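Local structure of Ceg4 (Legionella pneumophila subsp. pneumophila, 6AOK) at residues 162-167 against 177-182; 12-17 against 150-155; 95-100 against 106-111; 117-122 against 136-141; 17-22 against 121-126. The protein is a bacterial effector with a magnesium-binding HAD-like phosphatase domain, acts as a phosphotyrosine phosphatase and attenuates activation of eukaryotic MAPK pathways. All coordinates share one frame; numbering follows the deposited sequence. Where two conformers were deposited one is given.

Interaction 1 (162-167 against 177-182); sequences VYILDD and RAVKGK. With MG (magnesium ion), chain B.
Asp167 OD1 binds the magnesium ion at 2.1 Å, and the metal's water shell ties two neighbouring carboxylates together. One metal-bound water donates to Asp167 OD2 at 2.5 Å, so both oxygens of this group face the site. A second metal-bound water donates to Asp166 OD1 at 2.7 Å, which makes Asp166 a second-shell partner. A third water, Asp18 OD2 and Asp20 O complete the six ligands. At the other end of 162-167 the contact with 177-182 is wholly apolar and rests on Val179. Ile164 CD1 meets Val179 CG2 tip to tip at 3.8 Å, whereas Val162 slides past, its CG1 lying 4.0 Å from Val179 CG2. That single methyl, turned to the strand by lying anti to the carbonyl carbon (CG1 takes chi1 169°), sits against two alternate residues on one face of the sheet. Strand 161-165, helix 169-180 and strand 189-192 form a beta-alpha-beta unit, and an acidic residue just past such a strand, on magnesium, is characteristic of the HAD-like phosphatase site.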
# COMPACT_ATOMS: atom_id res chain seq x y z
N VAL A 162 -6.93 -13.94 0.61
CA VAL A 162 -5.76 -13.19 0.14
C VAL A 162 -6.26 -12.19 -0.88
O VAL A 162 -6.88 -12.59 -1.88
CB VAL A 162 -4.69 -14.11 -0.49
CG1 VAL A 162 -3.49 -13.26 -0.98
CG2 VAL A 162 -4.28 -15.27 0.51
N TYR A 163 -6.00 -10.89 -0.63
CA TYR A 163 -6.30 -9.81 -1.59
C TYR A 163 -5.08 -9.52 -2.45
O TYR A 163 -3.95 -9.47 -1.93
CB TYR A 163 -6.68 -8.52 -0.87
CG TYR A 163 -8.13 -8.54 -0.48
CD1 TYR A 163 -8.55 -9.28 0.59
CD2 TYR A 163 -9.06 -7.82 -1.19
CE1 TYR A 163 -9.87 -9.29 0.95
CE2 TYR A 163 -10.37 -7.84 -0.85
CZ TYR A 163 -10.79 -8.58 0.24
OH TYR A 163 -12.14 -8.63 0.60
N ILE A 164 -5.31 -9.33 -3.75
CA ILE A 164 -4.26 -8.93 -4.70
C ILE A 164 -4.78 -7.75 -5.49
O ILE A 164 -5.81 -7.87 -6.17
CB ILE A 164 -3.87 -10.05 -5.66
CG1 ILE A 164 -3.58 -11.33 -4.86
CG2 ILE A 164 -2.66 -9.60 -6.48
CD1 ILE A 164 -3.59 -12.63 -5.73
N LEU A 165 -4.09 -6.60 -5.40
CA LEU A 165 -4.54 -5.38 -6.05
C LEU A 165 -3.38 -4.81 -6.83
O LEU A 165 -2.31 -4.58 -6.25
CB LEU A 165 -5.02 -4.34 -5.03
CG LEU A 165 -6.18 -4.90 -4.21
CD1 LEU A 165 -5.65 -5.24 -2.84
CD2 LEU A 165 -7.37 -3.96 -4.14
N ASP A 166 -3.58 -4.57 -8.12
CA ASP A 166 -2.50 -3.93 -8.90
C ASP A 166 -3.08 -3.33 -10.17
O ASP A 166 -3.92 -3.95 -10.83
CB ASP A 166 -1.38 -4.93 -9.24
CG ASP A 166 -0.03 -4.27 -9.46
OD1 ASP A 166 0.01 -3.27 -10.22
OD2 ASP A 166 1.00 -4.75 -8.89
N ASP A 167 -2.64 -2.12 -10.51
CA ASP A 167 -3.09 -1.57 -11.78
C ASP A 167 -2.28 -2.04 -12.98
O ASP A 167 -2.71 -1.83 -14.11
CB ASP A 167 -3.11 -0.01 -11.76
CG ASP A 167 -1.70 0.60 -11.57
OD1 ASP A 167 -0.99 0.24 -10.59
OD2 ASP A 167 -1.25 1.42 -12.41
N ARG A 177 0.28 -15.48 -9.65
CA ARG A 177 1.07 -16.70 -9.81
C ARG A 177 1.70 -17.15 -8.48
O ARG A 177 1.70 -18.34 -8.14
CB ARG A 177 2.17 -16.44 -10.85
CG ARG A 177 2.58 -17.62 -11.68
CD ARG A 177 2.75 -17.22 -13.18
NE ARG A 177 3.47 -15.94 -13.33
CZ ARG A 177 3.13 -14.98 -14.19
NH1 ARG A 177 2.08 -15.14 -15.00
NH2 ARG A 177 3.82 -13.86 -14.25
N ALA A 178 2.27 -16.20 -7.74
CA ALA A 178 2.92 -16.49 -6.46
C ALA A 178 1.91 -16.99 -5.43
O ALA A 178 2.18 -17.93 -4.68
CB ALA A 178 3.64 -15.23 -5.96
N VAL A 179 0.73 -16.38 -5.42
CA VAL A 179 -0.29 -16.76 -4.45
C VAL A 179 -0.82 -18.16 -4.76
O VAL A 179 -1.00 -18.98 -3.86
CB VAL A 179 -1.41 -15.71 -4.42
CG1 VAL A 179 -2.62 -16.23 -3.61
CG2 VAL A 179 -0.91 -14.40 -3.79
N LYS A 180 -1.10 -18.45 -6.04
CA LYS A 180 -1.55 -19.79 -6.40
C LYS A 180 -0.44 -20.82 -6.17
O LYS A 180 -0.72 -21.94 -5.80
CB LYS A 180 -2.03 -19.83 -7.84
CG LYS A 180 -3.33 -19.08 -8.11
CD LYS A 180 -3.66 -19.16 -9.60
CE LYS A 180 -4.87 -18.33 -9.95
NZ LYS A 180 -6.12 -18.87 -9.36
N GLY A 181 0.81 -20.42 -6.35
CA GLY A 181 1.92 -21.34 -6.07
C GLY A 181 2.17 -21.56 -4.60
O GLY A 181 3.12 -22.28 -4.23
N LYS A 182 1.38 -20.92 -3.74
CA LYS A 182 1.41 -21.21 -2.31
C LYS A 182 0.12 -21.88 -1.83
O LYS A 182 -0.16 -21.91 -0.62
CB LYS A 182 1.71 -19.94 -1.53
CG LYS A 182 3.17 -19.48 -1.68
CD LYS A 182 4.15 -20.45 -0.93
CE LYS A 182 5.61 -20.33 -1.43
NZ LYS A 182 5.76 -21.06 -2.76
MG MG B . 0.92 0.71 -9.87
O HOH W 1 1.50 -1.11 -10.74
O HOH W 2 1.10 1.80 -11.68
O HOH W 3 2.93 0.90 -9.51

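Interaction 2 (12-17 against 150-155); sequences KVIIFT and SRLNHP
The Phe16 ring meets the helix through its rim: Arg151 CG lies in the ring plane at the edge, 3.9 Å from Phe16 CE2, and Leu152 CD2 is also in plane, 3.8 Å from Phe16 CE1. Leu152 CG comes in obliquely, 3.7 Å from Phe16 CZ. The guanidinium of Arg151 stands almost perpendicular to the phenyl ring (89°). Its own edge is used by His154, with Arg151 NH1 donating to His154 ND1 at 3.1 Å, nearly straight (163°) and close to both planes. Ser150 O and Arg151 CA lie against one face of the imidazole, towards its rim. Because the Arg151 chain bends at chi2 (66°), its methylene part can stay on Phe16 while NE reaches Asn109 OD1; bonds at NE and NH1 together restrict rotation of the group. Ile14 CD1 adds a looser contact with Leu152 CD2. Strand 13-17 runs between strands 106-111 and 161-165; helix 144-153 packs on the side carrying Ile14 and Phe16, next to helix 169-180, where Leu152 also touches Val179.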
# COMPACT_ATOMS: atom_id res chain seq x y z
N LYS A 12 -8.09 -14.97 9.16
CA LYS A 12 -6.89 -14.24 8.79
C LYS A 12 -7.00 -13.77 7.36
O LYS A 12 -7.44 -14.52 6.49
CB LYS A 12 -5.66 -15.12 8.92
CG LYS A 12 -5.37 -15.56 10.39
CD LYS A 12 -4.82 -14.38 11.22
CE LYS A 12 -4.60 -14.78 12.66
NZ LYS A 12 -3.86 -13.68 13.38
N VAL A 13 -6.59 -12.55 7.11
CA VAL A 13 -6.56 -11.97 5.77
C VAL A 13 -5.15 -11.47 5.52
O VAL A 13 -4.51 -10.91 6.42
CB VAL A 13 -7.57 -10.81 5.61
CG1 VAL A 13 -7.54 -10.28 4.24
CG2 VAL A 13 -8.97 -11.25 6.03
N ILE A 14 -4.68 -11.69 4.30
CA ILE A 14 -3.40 -11.15 3.85
C ILE A 14 -3.68 -10.31 2.63
O ILE A 14 -4.42 -10.75 1.75
CB ILE A 14 -2.39 -12.25 3.52
CG1 ILE A 14 -2.19 -13.13 4.74
CG2 ILE A 14 -1.01 -11.59 3.02
CD1 ILE A 14 -1.48 -14.42 4.41
N ILE A 15 -3.12 -9.12 2.59
CA ILE A 15 -3.27 -8.22 1.46
C ILE A 15 -1.92 -8.08 0.79
O ILE A 15 -0.92 -7.79 1.44
CB ILE A 15 -3.82 -6.85 1.92
CG1 ILE A 15 -5.20 -7.03 2.53
CG2 ILE A 15 -3.86 -5.87 0.73
CD1 ILE A 15 -5.61 -5.85 3.30
N PHE A 16 -1.91 -8.21 -0.53
CA PHE A 16 -0.76 -7.82 -1.33
C PHE A 16 -1.27 -6.75 -2.24
O PHE A 16 -2.01 -7.06 -3.18
CB PHE A 16 -0.21 -9.00 -2.14
CG PHE A 16 0.42 -10.05 -1.29
CD1 PHE A 16 -0.28 -11.22 -0.98
CD2 PHE A 16 1.67 -9.87 -0.76
CE1 PHE A 16 0.31 -12.20 -0.19
CE2 PHE A 16 2.22 -10.80 0.07
CZ PHE A 16 1.53 -11.97 0.35
N THR A 17 -0.86 -5.49 -2.00
CA THR A 17 -1.38 -4.39 -2.80
C THR A 17 -0.22 -3.58 -3.37
O THR A 17 0.78 -3.33 -2.69
CB THR A 17 -2.31 -3.48 -1.96
OG1 THR A 17 -2.81 -2.44 -2.79
CG2 THR A 17 -1.56 -2.86 -0.82
N SER A 150 8.29 -15.07 -1.54
CA SER A 150 9.10 -15.14 -0.32
C SER A 150 8.26 -14.78 0.92
O SER A 150 8.38 -15.42 1.97
CB SER A 150 10.29 -14.19 -0.45
OG SER A 150 11.26 -14.71 -1.34
N ARG A 151 7.43 -13.77 0.81
CA ARG A 151 6.60 -13.37 1.95
C ARG A 151 5.61 -14.47 2.34
O ARG A 151 5.44 -14.77 3.54
CB ARG A 151 5.88 -12.08 1.59
CG ARG A 151 5.00 -11.58 2.72
CD ARG A 151 5.88 -11.17 3.90
NE ARG A 151 5.05 -10.43 4.85
CZ ARG A 151 5.13 -10.55 6.16
NH1 ARG A 151 5.95 -11.44 6.68
NH2 ARG A 151 4.37 -9.78 6.93
N LEU A 152 4.98 -15.12 1.37
CA LEU A 152 4.02 -16.18 1.72
C LEU A 152 4.71 -17.44 2.25
O LEU A 152 4.05 -18.30 2.87
CB LEU A 152 3.15 -16.53 0.51
CG LEU A 152 1.98 -15.60 0.18
CD1 LEU A 152 1.29 -16.08 -1.13
CD2 LEU A 152 0.99 -15.59 1.34
N ASN A 153 6.00 -17.59 1.99
CA ASN A 153 6.77 -18.66 2.60
C ASN A 153 7.03 -18.41 4.08
O ASN A 153 7.34 -19.36 4.79
CB ASN A 153 8.13 -18.82 1.87
CG ASN A 153 8.89 -20.09 2.29
OD1 ASN A 153 8.34 -21.20 2.29
ND2 ASN A 153 10.16 -19.92 2.69
N HIS A 154 6.95 -17.15 4.54
CA HIS A 154 7.25 -16.84 5.94
C HIS A 154 6.29 -17.59 6.85
O HIS A 154 5.12 -17.79 6.49
CB HIS A 154 7.16 -15.36 6.23
CG HIS A 154 8.21 -14.56 5.53
ND1 HIS A 154 8.10 -13.20 5.31
CD2 HIS A 154 9.40 -14.94 5.00
CE1 HIS A 154 9.17 -12.79 4.64
NE2 HIS A 154 9.98 -13.82 4.46
N PRO A 155 6.75 -18.00 8.03
CA PRO A 155 5.92 -18.89 8.85
C PRO A 155 4.73 -18.16 9.46
O PRO A 155 4.36 -18.43 10.61
CB PRO A 155 6.89 -19.41 9.92
CG PRO A 155 7.94 -18.33 10.04
CD PRO A 155 8.08 -17.73 8.64

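Interaction 3 (95-100 against 106-111); sequences AFFHEV and VTVNIV
Val100, the last residue of helix 91-100, can be followed outwards from its branch point. Its CB already touches the strand, 3.8 Å from Val106 CG1. From there the two methyls part company. CG1, anti to the carbonyl carbon (chi1 -66°), stays 4.0 Å from Val106 CG1 and on its other flank rests 3.7 Å above the plane of the Phe96 ring, offset towards the rim. CG2 takes the position between the backbone N and the carbonyl carbon, from which it reaches Val108 CG2 at 3.7 Å; the Val100 and Val108 side chains cross at about a right angle. Val108 likewise divides its contacts between its two methyls: CG2 to Val100, and CG1 at the edge of the Phe97 ring, in plane, 3.8 Å from Phe97 CE1. One face of that ring is occupied by Phe96 CD2, 3.9 Å above its plane and over its centre, and Phe123 meets it edge-to-face. The segment axes approach to 9.8 Å with their directions 129° apart, and the residues that touch are the alternate ones, Val106 and Val108, on one side of the strand. With four buried hydrocarbon side chains and no direct hydrogen bond between the segments, cohesion here probably comes from dispersion and exclusion of water, through valine-valine contacts and one methyl at a ring edge.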
# COMPACT_ATOMS: atom_id res chain seq x y z
N ALA A 95 -9.74 5.36 4.46
CA ALA A 95 -10.59 4.66 5.42
C ALA A 95 -10.29 3.16 5.45
O ALA A 95 -10.33 2.52 6.52
CB ALA A 95 -12.07 4.90 5.10
N PHE A 96 -10.03 2.56 4.29
CA PHE A 96 -9.67 1.15 4.24
C PHE A 96 -8.42 0.85 5.07
O PHE A 96 -8.43 -0.08 5.91
CB PHE A 96 -9.42 0.72 2.81
CG PHE A 96 -9.01 -0.73 2.67
CD1 PHE A 96 -9.95 -1.73 2.59
CD2 PHE A 96 -7.65 -1.07 2.59
CE1 PHE A 96 -9.53 -3.07 2.42
CE2 PHE A 96 -7.26 -2.36 2.47
CZ PHE A 96 -8.19 -3.37 2.37
N PHE A 97 -7.34 1.62 4.86
CA PHE A 97 -6.11 1.38 5.60
C PHE A 97 -6.23 1.69 7.09
O PHE A 97 -5.61 0.99 7.90
CB PHE A 97 -4.96 2.14 4.95
CG PHE A 97 -4.53 1.47 3.70
CD1 PHE A 97 -3.82 0.28 3.78
CD2 PHE A 97 -4.95 1.90 2.47
CE1 PHE A 97 -3.48 -0.43 2.64
CE2 PHE A 97 -4.63 1.19 1.29
CZ PHE A 97 -3.89 0.01 1.39
N HIS A 98 -7.04 2.68 7.49
CA HIS A 98 -7.27 2.82 8.92
C HIS A 98 -7.91 1.56 9.48
O HIS A 98 -7.58 1.11 10.58
CB HIS A 98 -8.15 4.03 9.25
CG HIS A 98 -7.41 5.34 9.27
ND1 HIS A 98 -6.27 5.55 10.02
CD2 HIS A 98 -7.65 6.51 8.62
CE1 HIS A 98 -5.83 6.79 9.83
NE2 HIS A 98 -6.67 7.40 9.00
N GLU A 99 -8.83 0.96 8.74
CA GLU A 99 -9.44 -0.26 9.25
C GLU A 99 -8.42 -1.42 9.31
O GLU A 99 -8.31 -2.13 10.32
CB GLU A 99 -10.62 -0.65 8.39
CG GLU A 99 -11.22 -1.94 8.81
CD GLU A 99 -12.04 -1.79 10.06
OE1 GLU A 99 -12.61 -0.70 10.31
OE2 GLU A 99 -12.11 -2.78 10.81
N VAL A 100 -7.67 -1.63 8.23
CA VAL A 100 -6.90 -2.86 8.23
C VAL A 100 -5.61 -2.73 9.04
O VAL A 100 -5.08 -3.75 9.52
CB VAL A 100 -6.59 -3.34 6.80
CG1 VAL A 100 -7.91 -3.76 6.08
CG2 VAL A 100 -5.82 -2.28 5.99
N VAL A 106 -5.28 -8.92 10.05
CA VAL A 106 -5.09 -8.55 8.65
C VAL A 106 -3.63 -8.17 8.46
O VAL A 106 -3.12 -7.27 9.15
CB VAL A 106 -5.99 -7.38 8.24
CG1 VAL A 106 -5.71 -7.04 6.77
CG2 VAL A 106 -7.42 -7.76 8.42
N THR A 107 -2.94 -8.85 7.56
CA THR A 107 -1.55 -8.50 7.26
C THR A 107 -1.50 -7.71 5.96
O THR A 107 -1.97 -8.18 4.92
CB THR A 107 -0.69 -9.75 7.17
OG1 THR A 107 -0.74 -10.44 8.43
CG2 THR A 107 0.75 -9.36 6.86
N VAL A 108 -0.95 -6.50 6.02
CA VAL A 108 -0.93 -5.59 4.89
C VAL A 108 0.48 -5.54 4.32
O VAL A 108 1.40 -5.03 4.97
CB VAL A 108 -1.38 -4.18 5.29
CG1 VAL A 108 -1.50 -3.35 4.06
CG2 VAL A 108 -2.73 -4.29 5.95
N ASN A 109 0.64 -6.06 3.10
CA ASN A 109 1.90 -6.02 2.38
C ASN A 109 1.71 -5.10 1.19
O ASN A 109 0.88 -5.37 0.32
CB ASN A 109 2.32 -7.39 1.86
CG ASN A 109 2.41 -8.43 2.97
OD1 ASN A 109 3.39 -8.44 3.74
ND2 ASN A 109 1.40 -9.31 3.06
N ILE A 110 2.54 -4.09 1.09
CA ILE A 110 2.60 -3.26 -0.10
C ILE A 110 3.80 -3.71 -0.92
O ILE A 110 4.92 -3.79 -0.42
CB ILE A 110 2.72 -1.78 0.28
CG1 ILE A 110 1.49 -1.34 1.09
CG2 ILE A 110 2.89 -0.93 -1.05
CD1 ILE A 110 1.59 0.13 1.60
N VAL A 111 3.56 -4.06 -2.18
CA VAL A 111 4.61 -4.60 -3.03
C VAL A 111 4.79 -3.62 -4.18
O VAL A 111 3.85 -3.34 -4.92
CB VAL A 111 4.21 -5.99 -3.57
CG1 VAL A 111 5.37 -6.66 -4.27
CG2 VAL A 111 3.59 -6.91 -2.39
O HOH W 4 -3.14 -5.12 10.23

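Interaction 4 (117-122 against 136-141); sequences EYIKAV and LTILES
Ile119 and Ile138 adopt the same conformation, with CG1 anti to the carbonyl carbon (chi1 -68° and -59°) and an extended second torsion. Running in opposite directions, the two side chains slide past each other so that each CD1 meets the other's CG2: Ile119 CD1 to Ile138 CG2 is 3.8 Å, and Ile119 CG2 to Ile138 CD1 is 4.0 Å. Helix 116-125 packs here on strand 136-139, an outermost strand of the parallel sheet. Lys120 lays CG 4.1 Å from Ile138 CD1, crossing the end of this pair, its chain extended. Beyond the isoleucines, Glu140 holds CG between its backbone N and carbonyl carbon (chi1 59°), bringing OE1 to 4.4 Å from Glu117 OE1. One water donates to Glu117 OE1 at 3.0 Å and Glu140 OE1 at 2.6 Å. Glu117 OE2 forms a salt bridge with Arg115, and the Ala116 amide, at the helix start, binds Glu140 OE1. An interlocked apolar centre thus adjoins a pair of acids whose repulsion is probably eased by water, arginine and helix end.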
# COMPACT_ATOMS: atom_id res chain seq x y z
N GLU A 117 10.48 4.80 2.05
CA GLU A 117 10.49 6.13 2.69
C GLU A 117 9.37 6.99 2.12
O GLU A 117 8.73 7.77 2.85
CB GLU A 117 11.83 6.86 2.54
CG GLU A 117 12.99 6.10 3.05
CD GLU A 117 13.73 5.36 1.91
OE1 GLU A 117 13.11 4.60 1.11
OE2 GLU A 117 14.94 5.56 1.83
N TYR A 118 9.09 6.82 0.84
CA TYR A 118 8.10 7.66 0.18
C TYR A 118 6.70 7.25 0.61
O TYR A 118 5.85 8.10 0.92
CB TYR A 118 8.22 7.51 -1.34
CG TYR A 118 7.15 8.32 -2.02
CD1 TYR A 118 6.09 7.71 -2.69
CD2 TYR A 118 7.21 9.72 -1.98
CE1 TYR A 118 5.08 8.52 -3.32
CE2 TYR A 118 6.24 10.51 -2.60
CZ TYR A 118 5.18 9.90 -3.26
OH TYR A 118 4.25 10.65 -3.94
N ILE A 119 6.45 5.94 0.60
CA ILE A 119 5.15 5.42 1.00
C ILE A 119 4.83 5.83 2.43
O ILE A 119 3.73 6.33 2.71
CB ILE A 119 5.12 3.88 0.82
CG1 ILE A 119 5.18 3.54 -0.69
CG2 ILE A 119 3.91 3.30 1.51
CD1 ILE A 119 5.53 2.04 -0.94
N LYS A 120 5.80 5.71 3.35
CA LYS A 120 5.55 6.10 4.73
C LYS A 120 5.29 7.60 4.86
O LYS A 120 4.50 8.03 5.72
CB LYS A 120 6.73 5.70 5.60
CG LYS A 120 6.88 4.20 5.78
CD LYS A 120 8.02 4.05 6.79
CE LYS A 120 8.56 2.73 6.77
NZ LYS A 120 9.76 2.75 7.72
N ALA A 121 5.96 8.42 4.04
CA ALA A 121 5.67 9.85 4.08
C ALA A 121 4.26 10.15 3.60
O ALA A 121 3.61 11.06 4.13
CB ALA A 121 6.67 10.65 3.24
N VAL A 122 3.76 9.43 2.59
CA VAL A 122 2.39 9.65 2.13
C VAL A 122 1.38 9.30 3.23
O VAL A 122 0.43 10.05 3.49
CB VAL A 122 2.08 8.86 0.84
CG1 VAL A 122 0.53 8.97 0.53
CG2 VAL A 122 2.92 9.44 -0.34
N LEU A 136 2.56 -1.85 8.33
CA LEU A 136 2.78 -2.10 6.93
C LEU A 136 4.05 -2.93 6.76
O LEU A 136 5.05 -2.69 7.43
CB LEU A 136 2.99 -0.79 6.20
CG LEU A 136 1.79 0.11 6.10
CD1 LEU A 136 2.32 1.40 5.50
CD2 LEU A 136 0.79 -0.50 5.14
N THR A 137 4.00 -3.90 5.83
CA THR A 137 5.20 -4.60 5.34
C THR A 137 5.38 -4.08 3.92
O THR A 137 4.50 -4.24 3.09
CB THR A 137 5.01 -6.12 5.36
OG1 THR A 137 4.90 -6.57 6.71
CG2 THR A 137 6.19 -6.89 4.68
N ILE A 138 6.50 -3.44 3.65
CA ILE A 138 6.72 -2.83 2.35
C ILE A 138 7.80 -3.65 1.69
O ILE A 138 8.93 -3.75 2.22
CB ILE A 138 7.13 -1.35 2.49
CG1 ILE A 138 6.01 -0.61 3.23
CG2 ILE A 138 7.36 -0.70 1.05
CD1 ILE A 138 6.32 0.85 3.47
N LEU A 139 7.45 -4.26 0.55
CA LEU A 139 8.34 -5.16 -0.21
C LEU A 139 8.73 -4.42 -1.48
O LEU A 139 7.86 -4.17 -2.32
CB LEU A 139 7.61 -6.46 -0.51
CG LEU A 139 7.14 -7.15 0.80
CD1 LEU A 139 6.19 -8.25 0.49
CD2 LEU A 139 8.34 -7.66 1.70
N GLU A 140 10.01 -4.05 -1.62
CA GLU A 140 10.33 -3.12 -2.72
C GLU A 140 11.51 -3.63 -3.54
O GLU A 140 12.26 -2.84 -4.11
CB GLU A 140 10.59 -1.70 -2.21
CG GLU A 140 11.73 -1.56 -1.21
CD GLU A 140 12.20 -0.09 -1.00
OE1 GLU A 140 11.96 0.46 0.09
OE2 GLU A 140 12.86 0.49 -1.90
N SER A 141 11.63 -4.94 -3.69
CA SER A 141 12.75 -5.45 -4.48
C SER A 141 12.58 -5.12 -5.96
O SER A 141 13.57 -5.04 -6.70
CB SER A 141 12.86 -6.95 -4.27
OG SER A 141 11.94 -7.62 -5.11
O HOH W 5 13.96 1.70 1.19

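Interaction 5 (17-22 against 121-126); sequences TDFDGT and AVFKYQ. With MG (magnesium ion), chain B.
Phe19 stands out because its two neighbours, Asp18 and Asp20, both bind magnesium, while its own side chain reaches into an apolar contact with helix 116-125. With CG anti to the backbone N (chi1 -177°), the ring presents its CZ corner to Val122: Val122 CB lies at the ring edge, near its plane, 4.0 Å from Phe19 CZ. Phe123 slides past in the opposite direction, its CE1 4.0 Å from Phe19 CE1. The loop itself is held by polar bonds. Asp18 OD2 binds the ion at 2.0 Å and accepts Thr22 OG1 at 2.9 Å through its anti lone pair, so one oxygen has two partners that fix the carboxylate. The Asp20 ligand is its backbone O, also 2.0 Å from the metal, while its OD2 is bonded to Asn114. Thr17 OG1 donates to Asp18 O at 2.9 Å, in the carbonyl plane and on a lone pair. Lys144 pairs with Asp18 OD1, which also receives a metal-bound water. Gly21 takes a positive phi (84°), a conformation that suits glycine, as the loop turns beside the ion. Two aspartates that bind magnesium, followed by a threonine that supports the first of them, are consistent with the DxDx(T/V) signature of HAD phosphatases, here with its intervening aromatic residue packed on a neighbouring helix.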
# COMPACT_ATOMS: atom_id res chain seq x y z
N THR A 17 -0.86 -5.49 -2.00
CA THR A 17 -1.38 -4.39 -2.80
C THR A 17 -0.22 -3.58 -3.37
O THR A 17 0.78 -3.33 -2.69
CB THR A 17 -2.31 -3.48 -1.96
OG1 THR A 17 -2.81 -2.44 -2.79
CG2 THR A 17 -1.56 -2.86 -0.82
N ASP A 18 -0.35 -3.22 -4.63
CA ASP A 18 0.50 -2.20 -5.23
C ASP A 18 0.28 -0.85 -4.53
O ASP A 18 -0.71 -0.65 -3.80
CB ASP A 18 0.15 -2.11 -6.74
CG ASP A 18 1.01 -1.10 -7.47
OD1 ASP A 18 2.26 -1.08 -7.27
OD2 ASP A 18 0.42 -0.33 -8.27
N PHE A 19 1.22 0.08 -4.72
CA PHE A 19 1.03 1.43 -4.18
C PHE A 19 0.63 2.41 -5.28
O PHE A 19 -0.54 2.83 -5.32
CB PHE A 19 2.30 1.90 -3.40
CG PHE A 19 2.12 3.26 -2.77
CD1 PHE A 19 1.35 3.41 -1.62
CD2 PHE A 19 2.74 4.39 -3.32
CE1 PHE A 19 1.17 4.65 -1.03
CE2 PHE A 19 2.55 5.64 -2.73
CZ PHE A 19 1.78 5.76 -1.59
N ASP A 20 1.55 2.79 -6.18
CA ASP A 20 1.28 3.87 -7.14
C ASP A 20 0.25 3.42 -8.16
O ASP A 20 0.49 2.44 -8.89
CB ASP A 20 2.55 4.25 -7.89
CG ASP A 20 3.63 4.79 -6.98
OD1 ASP A 20 3.44 5.87 -6.34
OD2 ASP A 20 4.66 4.10 -6.89
N GLY A 21 -0.86 4.17 -8.26
CA GLY A 21 -1.89 3.85 -9.21
C GLY A 21 -2.88 2.82 -8.70
O GLY A 21 -3.86 2.54 -9.38
N THR A 22 -2.66 2.28 -7.52
CA THR A 22 -3.60 1.38 -6.88
C THR A 22 -4.12 2.03 -5.61
O THR A 22 -5.31 2.38 -5.51
CB THR A 22 -2.89 0.03 -6.61
OG1 THR A 22 -2.47 -0.55 -7.88
CG2 THR A 22 -3.80 -0.93 -5.85
N ALA A 121 5.96 8.42 4.04
CA ALA A 121 5.67 9.85 4.08
C ALA A 121 4.26 10.15 3.60
O ALA A 121 3.61 11.06 4.13
CB ALA A 121 6.67 10.65 3.24
N VAL A 122 3.76 9.43 2.59
CA VAL A 122 2.39 9.65 2.13
C VAL A 122 1.38 9.30 3.23
O VAL A 122 0.43 10.05 3.49
CB VAL A 122 2.08 8.86 0.84
CG1 VAL A 122 0.53 8.97 0.53
CG2 VAL A 122 2.92 9.44 -0.34
N PHE A 123 1.52 8.10 3.81
CA PHE A 123 0.64 7.70 4.91
C PHE A 123 0.72 8.70 6.05
O PHE A 123 -0.30 9.09 6.62
CB PHE A 123 1.03 6.30 5.43
CG PHE A 123 0.39 5.16 4.65
CD1 PHE A 123 1.00 4.65 3.50
CD2 PHE A 123 -0.79 4.60 5.10
CE1 PHE A 123 0.44 3.62 2.79
CE2 PHE A 123 -1.41 3.56 4.36
CZ PHE A 123 -0.80 3.06 3.22
N LYS A 124 1.92 9.13 6.39
CA LYS A 124 2.09 10.10 7.49
C LYS A 124 1.40 11.40 7.17
O LYS A 124 0.74 11.99 8.03
CB LYS A 124 3.59 10.34 7.73
CG LYS A 124 4.00 11.37 8.84
CD LYS A 124 3.43 10.98 10.17
CE LYS A 124 3.73 9.52 10.54
NZ LYS A 124 2.93 9.12 11.76
N TYR A 125 1.59 11.90 5.95
CA TYR A 125 0.94 13.15 5.59
C TYR A 125 -0.57 13.01 5.73
O TYR A 125 -1.28 13.97 6.12
CB TYR A 125 1.31 13.53 4.15
CG TYR A 125 0.47 14.69 3.68
CD1 TYR A 125 0.59 15.95 4.28
CD2 TYR A 125 -0.45 14.53 2.67
CE1 TYR A 125 -0.21 17.01 3.89
CE2 TYR A 125 -1.24 15.59 2.26
CZ TYR A 125 -1.13 16.81 2.89
OH TYR A 125 -1.96 17.88 2.51
N GLN A 126 -1.08 11.81 5.40
CA GLN A 126 -2.53 11.63 5.36
C GLN A 126 -3.10 11.12 6.69
O GLN A 126 -4.25 10.66 6.72
CB GLN A 126 -2.94 10.75 4.17
CG GLN A 126 -2.61 11.48 2.81
CD GLN A 126 -3.27 10.82 1.63
OE1 GLN A 126 -2.63 10.09 0.87
NE2 GLN A 126 -4.57 11.05 1.47
MG MG B . 0.92 0.71 -9.87
O HOH W 3 2.93 0.90 -9.51
O HOH W 1 1.50 -1.11 -10.74
O HOH W 2 1.10 1.80 -11.68

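In the fold
All five contacts belong to the HAD-like phosphatase domain, the N-terminal part of a longer protein, built on a parallel sheet ordered 136-139, 106-111, 13-17, 161-165, 189-192. Interactions 1 to 4 each pack a helix on one of these strands; interaction 5 joins the loop after strand 13-17 to helix 116-125. Along the chain, interactions 3 and 4 follow in series inside the long loop closed by interaction 2, and interaction 1 comes last. Interactions 4 and 5 share that helix, their centres 8 Å apart, whereas the centres of 1 and 5 lie 19 Å apart. These two nevertheless meet at the magnesium ion: widely separated sequence pieces converge where the central strands end, forming the metal site.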